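Local coordinates for protein citryl-CoA lyase (Hydrogenobacter thermophilus, PDB 6HXP) that probably cleaves citryl-CoA to acetyl-CoA and oxaloacetate, as a coenzyme A-binding lyase of the citrate synthase family, at residues 90-95 with 216-221. Sequence-based numbering, arbitrary orientation.
Sequences AGVLAF and PGLVAH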
ATOM      1  N   ALA A  90      -1.301  -5.001   1.135  1.00 17.03           N
ATOM      2  CA  ALA A  90       0.130  -5.228   1.335  1.00 17.06           C
ATOM      3  C   ALA A  90       0.597  -6.475   0.624  1.00 18.52           C
ATOM      4  O   ALA A  90       1.684  -6.513   0.046  1.00 19.56           O
ATOM      5  CB  ALA A  90       0.420  -5.323   2.824  1.00 18.65           C
ATOM      6  N   GLY A  91      -0.252  -7.502   0.611  1.00 17.19           N
ATOM      7  CA  GLY A  91       0.066  -8.689  -0.161  1.00 17.22           C
ATOM      8  C   GLY A  91       0.200  -8.433  -1.641  1.00 18.36           C
ATOM      9  O   GLY A  91       1.113  -8.921  -2.303  1.00 18.62           O
ATOM     10  N   VAL A  92      -0.728  -7.666  -2.178  1.00 17.11           N
ATOM     11  CA  VAL A  92      -0.720  -7.304  -3.593  1.00 16.18           C
ATOM     12  C   VAL A  92       0.533  -6.528  -3.958  1.00 16.73           C
ATOM     13  O   VAL A  92       1.106  -6.710  -5.038  1.00 17.63           O
ATOM     14  CB  VAL A  92      -2.019  -6.566  -3.976  1.00 16.90           C
ATOM     15  CG1 VAL A  92      -1.994  -6.087  -5.437  1.00 17.49           C
ATOM     16  CG2 VAL A  92      -3.237  -7.478  -3.730  1.00 17.26           C
ATOM     17  N   LEU A  93       1.012  -5.682  -3.061  1.00 16.74           N
ATOM     18  CA  LEU A  93       2.252  -4.964  -3.315  1.00 16.70           C
ATOM     19  C   LEU A  93       3.400  -5.884  -3.554  1.00 18.14           C
ATOM     20  O   LEU A  93       4.308  -5.519  -4.281  1.00 18.16           O
ATOM     21  CB  LEU A  93       2.614  -4.061  -2.136  1.00 16.82           C
ATOM     22  CG  LEU A  93       1.684  -2.873  -1.904  1.00 16.70           C
ATOM     23  CD1 LEU A  93       2.148  -2.094  -0.647  1.00 17.42           C
ATOM     24  CD2 LEU A  93       1.623  -1.967  -3.125  1.00 17.28           C
ATOM     25  N   ALA A  94       3.409  -7.068  -2.944  1.00 16.98           N
ATOM     26  CA  ALA A  94       4.549  -7.972  -3.090  1.00 17.50           C
ATOM     27  C   ALA A  94       4.638  -8.627  -4.443  1.00 19.62           C
ATOM     28  O   ALA A  94       5.662  -9.255  -4.732  1.00 19.47           O
ATOM     29  CB  ALA A  94       4.482  -9.079  -2.028  1.00 18.39           C
ATOM     30  N   PHE A  95       3.608  -8.504  -5.299  1.00 17.98           N
ATOM     31  CA  PHE A  95       3.626  -9.135  -6.628  1.00 18.15           C
ATOM     32  C   PHE A  95       4.483  -8.341  -7.615  1.00 20.46           C
ATOM     33  O   PHE A  95       3.952  -7.761  -8.604  1.00 20.39           O
ATOM     34  CB  PHE A  95       2.211  -9.319  -7.162  1.00 18.68           C
ATOM     35  CG  PHE A  95       1.252 -10.104  -6.303  1.00 19.80           C
ATOM     36  CD1 PHE A  95       1.672 -11.226  -5.622  1.00 21.58           C
ATOM     37  CD2 PHE A  95      -0.095  -9.777  -6.277  1.00 21.98           C
ATOM     38  CE1 PHE A  95       0.750 -11.984  -4.871  1.00 23.40           C
ATOM     39  CE2 PHE A  95      -1.007 -10.535  -5.566  1.00 23.93           C
ATOM     40  CZ  PHE A  95      -0.583 -11.618  -4.874  1.00 21.78           C
ATOM     41  N   PRO A 216      -8.325 -13.792  -3.471  1.00 18.24           N
ATOM     42  CA  PRO A 216      -9.102 -14.589  -2.522  1.00 18.02           C
ATOM     43  C   PRO A 216      -8.215 -15.296  -1.494  1.00 18.59           C
ATOM     44  O   PRO A 216      -8.586 -15.362  -0.336  1.00 19.24           O
ATOM     45  CB  PRO A 216      -9.859 -15.567  -3.393  1.00 19.20           C
ATOM     46  CG  PRO A 216      -9.995 -14.845  -4.733  1.00 20.25           C
ATOM     47  CD  PRO A 216      -8.667 -14.125  -4.867  1.00 19.67           C
ATOM     48  N   GLY A 217      -7.081 -15.819  -1.912  1.00 17.29           N
ATOM     49  CA  GLY A 217      -6.144 -16.431  -0.979  1.00 17.82           C
ATOM     50  C   GLY A 217      -5.623 -15.406   0.022  1.00 18.15           C
ATOM     51  O   GLY A 217      -5.543 -15.687   1.229  1.00 18.49           O
ATOM     52  N   LEU A 218      -5.276 -14.195  -0.453  1.00 17.29           N
ATOM     53  CA  LEU A 218      -4.822 -13.163   0.485  1.00 17.26           C
ATOM     54  C   LEU A 218      -5.904 -12.829   1.498  1.00 17.80           C
ATOM     55  O   LEU A 218      -5.615 -12.610   2.676  1.00 17.93           O
ATOM     56  CB  LEU A 218      -4.359 -11.918  -0.233  1.00 17.33           C
ATOM     57  CG  LEU A 218      -3.133 -12.097  -1.146  1.00 20.58           C
ATOM     58  CD1 LEU A 218      -2.875 -10.819  -1.952  1.00 19.30           C
ATOM     59  CD2 LEU A 218      -1.913 -12.509  -0.351  1.00 21.52           C
ATOM     60  N   VAL A 219      -7.159 -12.704   1.030  1.00 16.82           N
ATOM     61  CA  VAL A 219      -8.249 -12.443   1.966  1.00 16.44           C
ATOM     62  C   VAL A 219      -8.311 -13.531   3.016  1.00 17.33           C
ATOM     63  O   VAL A 219      -8.454 -13.251   4.221  1.00 18.67           O
ATOM     64  CB  VAL A 219      -9.591 -12.342   1.194  1.00 17.71           C
ATOM     65  CG1 VAL A 219     -10.766 -12.359   2.172  1.00 17.96           C
ATOM     66  CG2 VAL A 219      -9.646 -11.065   0.336  1.00 17.92           C
ATOM     67  N   ALA A 220      -8.231 -14.807   2.567  1.00 17.54           N
ATOM     68  CA  ALA A 220      -8.259 -15.900   3.540  1.00 18.24           C
ATOM     69  C   ALA A 220      -7.130 -15.803   4.570  1.00 18.50           C
ATOM     70  O   ALA A 220      -7.355 -16.010   5.768  1.00 19.32           O
ATOM     71  CB  ALA A 220      -8.216 -17.238   2.828  1.00 19.27           C
ATOM     72  N   HIS A 221      -5.922 -15.507   4.103  1.00 17.93           N
ATOM     73  CA  HIS A 221      -4.752 -15.399   4.989  1.00 18.37           C
ATOM     74  C   HIS A 221      -4.891 -14.230   5.980  1.00 18.68           C
ATOM     75  O   HIS A 221      -4.586 -14.385   7.151  1.00 19.94           O
ATOM     76  CB  HIS A 221      -3.467 -15.234   4.165  1.00 18.42           C
ATOM     77  CG  HIS A 221      -2.963 -16.539   3.664  1.00 19.51           C
ATOM     78  ND1 HIS A 221      -2.197 -17.382   4.459  1.00 21.20           N
ATOM     79  CD2 HIS A 221      -3.194 -17.156   2.467  1.00 20.78           C
ATOM     80  CE1 HIS A 221      -1.986 -18.472   3.720  1.00 21.31           C
ATOM     81  NE2 HIS A 221      -2.586 -18.398   2.525  1.00 20.96           N
TER
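L218 turns its CG away from its own carbonyl carbon (chi1 -64°) and runs on extended (chi2 173°), which carries CD1 to the place where G91, V92 and F95 meet. V92 has CG1 anti to its backbone N (chi1 176°), leaving CG2 beside that nitrogen, within touch of the leucine, while F95 brings its ring back beneath G91. The leucine methyl CD1 does nearly all the touching. It lies 3.8 Å from V92 CG2, the two side chains crossing at about a right angle, and F95 CZ, whose side chain arrives from the opposite direction, stands 3.8 Å from the same L218 CD1. The methyl meets the ring obliquely. Above one ring face of F95, over its centre, lies the carbonyl oxygen G91 O, 3.9 Å from the plane.

Each residue type suits its place. G91, having no side chain, leaves its backbone bare to L218, whose CD1 comes to 3.9 Å from G91 C; V92 offers a branched, rigid flank, and F95 a broad apolar wall, with its ring also against F210 and edge-to-face with H99. No hydrogen bond crosses the contact, which is held by apolar packing in the buried interior. One turn further along helix 206-228, H221 is hydrogen-bonded to D63 and R75. On the other segment, V92 O accepts a hydrogen bond from N85 of a second subunit. The contact thus joins helix 84-93 and the residues after it to helix 206-228: packing of the long helix against its shorter neighbour and the F95 ring that follows, in the all-helical core of the citrate synthase fold.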